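Local coordinates for protein putative phophotriesterase (Proteus mirabilis, PDB 3RHG) that binds two divalent metal ions, zinc here, as a member of the phosphotriesterase family, and probably hydrolyses ester bonds, at residues P201-R205 and D231-K235; W249-I255 and Q288-D294. All coordinates share one frame; numbering follows the deposited sequence.

Contact 1: P201-R205 and D231-K235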
# COMPACT_ATOMS: atom_id res chain seq x y z
N PRO A 201 16.62 14.74 -0.08
CA PRO A 201 16.76 13.31 0.22
C PRO A 201 15.86 13.03 1.42
O PRO A 201 16.22 13.31 2.55
CB PRO A 201 18.24 13.16 0.55
CG PRO A 201 18.66 14.54 1.06
CD PRO A 201 17.79 15.55 0.34
N GLY A 202 14.65 12.52 1.15
CA GLY A 202 13.59 12.57 2.13
C GLY A 202 13.75 11.68 3.34
O GLY A 202 13.10 11.92 4.39
N TRP A 203 14.60 10.65 3.21
CA TRP A 203 14.89 9.79 4.35
C TRP A 203 16.10 10.29 5.17
O TRP A 203 16.51 9.64 6.14
CB TRP A 203 15.09 8.34 3.92
CG TRP A 203 13.83 7.69 3.39
CD1 TRP A 203 12.93 6.96 4.11
CD2 TRP A 203 13.33 7.74 2.05
NE1 TRP A 203 11.91 6.53 3.29
CE2 TRP A 203 12.14 6.98 2.02
CE3 TRP A 203 13.80 8.30 0.86
CZ2 TRP A 203 11.39 6.80 0.84
CZ3 TRP A 203 13.05 8.12 -0.31
CH2 TRP A 203 11.86 7.37 -0.30
N GLN A 204 16.65 11.43 4.77
CA GLN A 204 17.64 12.16 5.55
C GLN A 204 17.00 13.41 6.13
O GLN A 204 15.79 13.67 5.94
CB GLN A 204 18.84 12.55 4.70
CG GLN A 204 19.58 11.35 4.12
CD GLN A 204 20.84 11.76 3.43
OE1 GLN A 204 20.90 12.83 2.81
NE2 GLN A 204 21.87 10.93 3.52
N ARG A 205 17.82 14.18 6.85
CA ARG A 205 17.36 15.42 7.46
C ARG A 205 18.33 16.56 7.10
O ARG A 205 19.00 17.11 7.96
CB ARG A 205 17.29 15.24 8.97
CG ARG A 205 16.39 14.08 9.38
CD ARG A 205 14.92 14.37 9.13
NE ARG A 205 14.07 13.26 9.60
CZ ARG A 205 13.69 12.21 8.87
NH1 ARG A 205 14.07 12.07 7.59
NH2 ARG A 205 12.91 11.28 9.41
N ASP A 231 7.60 14.02 3.07
CA ASP A 231 6.76 12.95 3.62
C ASP A 231 7.51 12.00 4.56
O ASP A 231 7.02 11.67 5.64
CB ASP A 231 6.04 12.14 2.52
CG ASP A 231 5.50 13.01 1.38
OD1 ASP A 231 4.31 12.85 1.05
OD2 ASP A 231 6.27 13.84 0.82
N PRO A 232 8.71 11.52 4.16
CA PRO A 232 9.34 10.52 5.02
C PRO A 232 9.88 11.07 6.34
O PRO A 232 10.34 10.28 7.18
CB PRO A 232 10.49 9.96 4.15
CG PRO A 232 10.09 10.30 2.73
CD PRO A 232 9.45 11.67 2.88
N SER A 233 9.85 12.39 6.52
CA SER A 233 10.21 12.97 7.82
C SER A 233 8.99 13.35 8.64
O SER A 233 9.10 14.05 9.65
CB SER A 233 11.19 14.13 7.69
OG SER A 233 10.66 15.20 6.91
N GLY A 234 7.82 12.85 8.24
CA GLY A 234 6.56 13.28 8.87
C GLY A 234 6.46 12.89 10.35
O GLY A 234 5.74 13.56 11.12
N LYS A 235 7.18 11.84 10.79
CA LYS A 235 7.17 11.44 12.20
C LYS A 235 8.09 12.34 13.02
O LYS A 235 7.99 12.42 14.26
CB LYS A 235 7.61 9.98 12.36
CG LYS A 235 6.64 8.97 11.78
CD LYS A 235 7.27 7.58 11.70
CE LYS A 235 6.32 6.57 11.08
NZ LYS A 235 5.06 6.42 11.88
O HOH W 1 11.86 14.42 4.47
O HOH W 2 12.95 9.33 7.19

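Contact 2: W249-I255 and Q288-D294. With ZN (zinc ion), chain B; BEZ (benzoic acid), chain D.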
# COMPACT_ATOMS: atom_id res chain seq x y z
N TRP A 249 8.01 26.40 2.78
CA TRP A 249 6.91 25.47 2.63
C TRP A 249 7.40 24.04 2.75
O TRP A 249 8.47 23.70 2.20
CB TRP A 249 6.27 25.62 1.25
CG TRP A 249 5.65 26.95 0.98
CD1 TRP A 249 6.28 28.10 0.59
CD2 TRP A 249 4.25 27.28 1.06
NE1 TRP A 249 5.37 29.12 0.42
CE2 TRP A 249 4.11 28.63 0.68
CE3 TRP A 249 3.10 26.54 1.37
CZ2 TRP A 249 2.87 29.29 0.65
CZ3 TRP A 249 1.85 27.20 1.35
CH2 TRP A 249 1.76 28.55 0.97
N LEU A 250 6.67 23.19 3.46
CA LEU A 250 6.93 21.76 3.42
C LEU A 250 5.97 21.14 2.43
O LEU A 250 4.76 21.31 2.55
CB LEU A 250 6.80 21.10 4.80
CG LEU A 250 7.87 21.50 5.82
CD1 LEU A 250 7.73 20.61 7.08
CD2 LEU A 250 9.27 21.39 5.25
N GLU A 251 6.50 20.38 1.48
CA GLU A 251 5.67 19.73 0.48
C GLU A 251 5.64 18.23 0.73
O GLU A 251 6.69 17.56 0.76
CB GLU A 251 6.23 20.02 -0.91
CG GLU A 251 5.51 19.32 -2.05
CD GLU A 251 6.08 19.77 -3.37
OE1 GLU A 251 7.03 19.12 -3.91
OE2 GLU A 251 5.62 20.81 -3.85
N PHE A 252 4.43 17.72 0.93
CA PHE A 252 4.16 16.30 1.08
C PHE A 252 3.69 15.87 -0.28
O PHE A 252 2.50 15.97 -0.61
CB PHE A 252 3.10 16.05 2.17
CG PHE A 252 3.60 16.34 3.56
CD1 PHE A 252 3.99 15.30 4.41
CD2 PHE A 252 3.70 17.65 4.02
CE1 PHE A 252 4.47 15.58 5.70
CE2 PHE A 252 4.16 17.95 5.30
CZ PHE A 252 4.54 16.91 6.16
N ASP A 253 4.64 15.44 -1.11
CA ASP A 253 4.33 15.17 -2.50
C ASP A 253 4.40 13.67 -2.84
O ASP A 253 4.43 13.30 -4.02
CB ASP A 253 5.30 15.96 -3.41
CG ASP A 253 6.74 15.82 -2.97
OD1 ASP A 253 7.09 14.72 -2.53
OD2 ASP A 253 7.50 16.82 -3.00
N MET A 254 4.36 12.80 -1.82
CA MET A 254 4.44 11.35 -2.06
C MET A 254 3.14 10.70 -1.61
O MET A 254 3.10 9.53 -1.24
CB MET A 254 5.64 10.75 -1.34
CG MET A 254 6.93 11.38 -1.80
SD MET A 254 8.34 11.09 -0.70
CE MET A 254 8.58 9.33 -0.87
N ILE A 255 2.06 11.48 -1.64
CA ILE A 255 0.81 10.99 -1.08
C ILE A 255 0.22 9.95 -2.00
O ILE A 255 -0.08 10.24 -3.16
CB ILE A 255 -0.17 12.16 -0.81
CG1 ILE A 255 0.41 13.05 0.30
CG2 ILE A 255 -1.58 11.64 -0.40
CD1 ILE A 255 -0.36 14.34 0.52
N GLN A 288 1.43 26.69 5.48
CA GLN A 288 2.78 26.48 4.98
C GLN A 288 2.95 25.09 4.40
O GLN A 288 4.08 24.65 4.19
CB GLN A 288 3.85 26.69 6.07
CG GLN A 288 4.20 28.12 6.32
CD GLN A 288 5.18 28.29 7.45
OE1 GLN A 288 4.78 28.62 8.58
NE2 GLN A 288 6.48 28.02 7.17
N ILE A 289 1.85 24.42 4.10
CA ILE A 289 1.90 23.04 3.64
C ILE A 289 1.33 22.93 2.23
O ILE A 289 0.30 23.54 1.94
CB ILE A 289 1.07 22.13 4.56
CG1 ILE A 289 1.68 22.10 5.96
CG2 ILE A 289 0.96 20.71 3.97
CD1 ILE A 289 0.79 21.43 7.00
N VAL A 290 2.01 22.20 1.34
CA VAL A 290 1.40 21.83 0.06
C VAL A 290 1.45 20.32 -0.12
O VAL A 290 2.26 19.64 0.54
CB VAL A 290 2.01 22.59 -1.14
CG1 VAL A 290 1.59 24.05 -1.13
CG2 VAL A 290 3.55 22.44 -1.13
N LEU A 291 0.60 19.81 -1.02
CA LEU A 291 0.34 18.37 -1.17
C LEU A 291 0.39 17.96 -2.62
O LEU A 291 -0.10 18.68 -3.48
CB LEU A 291 -1.09 18.07 -0.71
CG LEU A 291 -1.48 18.54 0.69
CD1 LEU A 291 -2.95 18.24 0.98
CD2 LEU A 291 -0.59 17.96 1.79
N SER A 292 0.98 16.80 -2.93
CA SER A 292 0.97 16.33 -4.31
C SER A 292 1.24 14.81 -4.32
O SER A 292 1.38 14.20 -3.24
CB SER A 292 2.00 17.12 -5.15
OG SER A 292 1.44 17.54 -6.40
N HIS A 293 1.30 14.21 -5.51
CA HIS A 293 1.46 12.75 -5.67
C HIS A 293 2.87 12.35 -6.14
O HIS A 293 3.26 11.20 -5.95
CB HIS A 293 0.51 12.23 -6.77
CG HIS A 293 -0.92 12.60 -6.58
ND1 HIS A 293 -1.45 13.78 -7.08
CD2 HIS A 293 -1.96 11.94 -5.99
CE1 HIS A 293 -2.75 13.83 -6.80
NE2 HIS A 293 -3.08 12.73 -6.14
N ASP A 294 3.57 13.26 -6.81
CA ASP A 294 4.85 12.91 -7.44
C ASP A 294 4.74 11.73 -8.38
O ASP A 294 5.63 10.86 -8.38
CB ASP A 294 5.97 12.68 -6.40
CG ASP A 294 7.36 12.76 -7.01
OD1 ASP A 294 7.50 13.43 -8.07
OD2 ASP A 294 8.31 12.13 -6.46
ZN ZN B . 9.41 14.74 -8.53
C BEZ D . 13.91 9.39 -3.94
O1 BEZ D . 14.57 10.34 -3.46
O2 BEZ D . 14.50 8.33 -4.26
C1 BEZ D . 12.43 9.50 -4.13
C2 BEZ D . 11.77 10.71 -3.91
C3 BEZ D . 10.39 10.80 -4.11
C4 BEZ D . 9.68 9.67 -4.50
C5 BEZ D . 10.34 8.46 -4.70
C6 BEZ D . 11.72 8.37 -4.52
O HOH W 3 1.30 9.26 -5.38

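Contact 1: P201-R205 and D231-K235
Gly202 and Pro232 bring the two loops together with their CA atoms 5.5 Å apart: a type I beta turn, Pro201 to Gln204, closed by the bond from Gln204 N to Pro201 O, faces the short 3-10 turn at Asp231-Pro232. No direct hydrogen bond crosses the gap. The pyrrolidine of Pro232 fills it, with CB 3.3 Å from Gly202 O and lying over one face of the Trp203 indole. CB sits 3.8 Å from the centroid of the Trp203 five-membered ring and 10° off its normal, a CH-pi contact, while Pro232 CG lies 4.0 Å from Trp203 CE2. The ring's NE1 is bonded to Ala266 O, which helps fix its rotation, and Trp203 also touches the bound benzoic acid. Arg205 folds back through a bend at chi2 (-70°), laying its guanidinium flat against Ser233, whose CB is 3.4 Å from Arg205 CZ. In the guanidinium plane, NH1 donates to Gln204 O at 2.9 Å, although it stands well above the plane of that carbonyl; NE pairs with Asp236 in a salt bridge. Two waters bridge the loops: one donates to both Gly202 O and Ser233 OG, the latter also bonded to Ser230 O, and another joins Arg205 NH2 to Pro232 O. Direct contacts thus set carbon against a carbonyl, an indole face and a guanidinium face, while hydrogen bonding between the loops passes through water, joining a wall of the benzoic acid pocket to the loop after metal ligand His229.

Contact 2: W249-I255 and Q288-D294
Gln288 meets Trp249 and Leu250 where the two parallel strands begin: its O accepts a hydrogen bond from Leu250 N, and its backbone lies against the indole, with Trp249 CE3 3.4 Å from Gln288 C. Ile289 pairs with Leu250, and its CG2 reaches Phe252 CD2. Val290 is bonded through both backbone groups, N to Leu250 O and O to Phe252 N (2.9 Å, N-H...O angle 163°). Its methyls divide the work: CG1, anti to the carbonyl carbon (chi1 -72°), meets Trp249 CE3, whereas CG2 packs 3.6 Å from Glu251 CB. Leu291 lies on the Phe252 side of the sheet, its CD2 3.8 Å from Ile255 CD1. Past the strand, Ser292 N donates to Phe252 O, and Ser292 O receives Ile255 N at 3.2 Å, so backbone bonding, though not the regular register, carries on into the loops; Ser292 OG is hydrogen-bonded to Glu24 OE2. A water donates to both His293 O and Ile255 O. Asp294 ends the segment at the active site: OD1 binds zinc at 2.4 Å, with His23, His25 and Glu166 as further ligands, while OD2 lies 3.4 Å from C3 of benzoic acid, a ring that Met254 CE also approaches. Asp253 OD1 is hydrogen-bonded to ND1 of His229, a second-zinc ligand it probably helps position. Helix 270-282 links strands 249-252 and 289-291 as a beta-alpha-beta unit; Leu250 and Phe252 pack on helix 237-245, Trp249 and Val290 on helix 336-343, and Ser292 on strand 19-24.

Overall arrangement
Along the chain the contacts come in series, neither nested nor crossed. After strand 195-199, loop 201-205 is followed by helix 207-217 and strand 225-227 before 231-235 returns to close contact 1. Helix 237-245 then leads to strand 249-252, and contact 2 closes when 289-291 joins it after helix 270-282. This is the successive parallel strand order of the family's beta/alpha barrel: contact 1 ties two loops beyond the strand ends, contact 2 two adjacent strands. Their centres lie 12 Å apart, yet they touch directly, since Asp231 OD1 probably accepts a hydrogen bond from Met254 N at 2.9 Å. Both contacts border the same benzoic acid pocket.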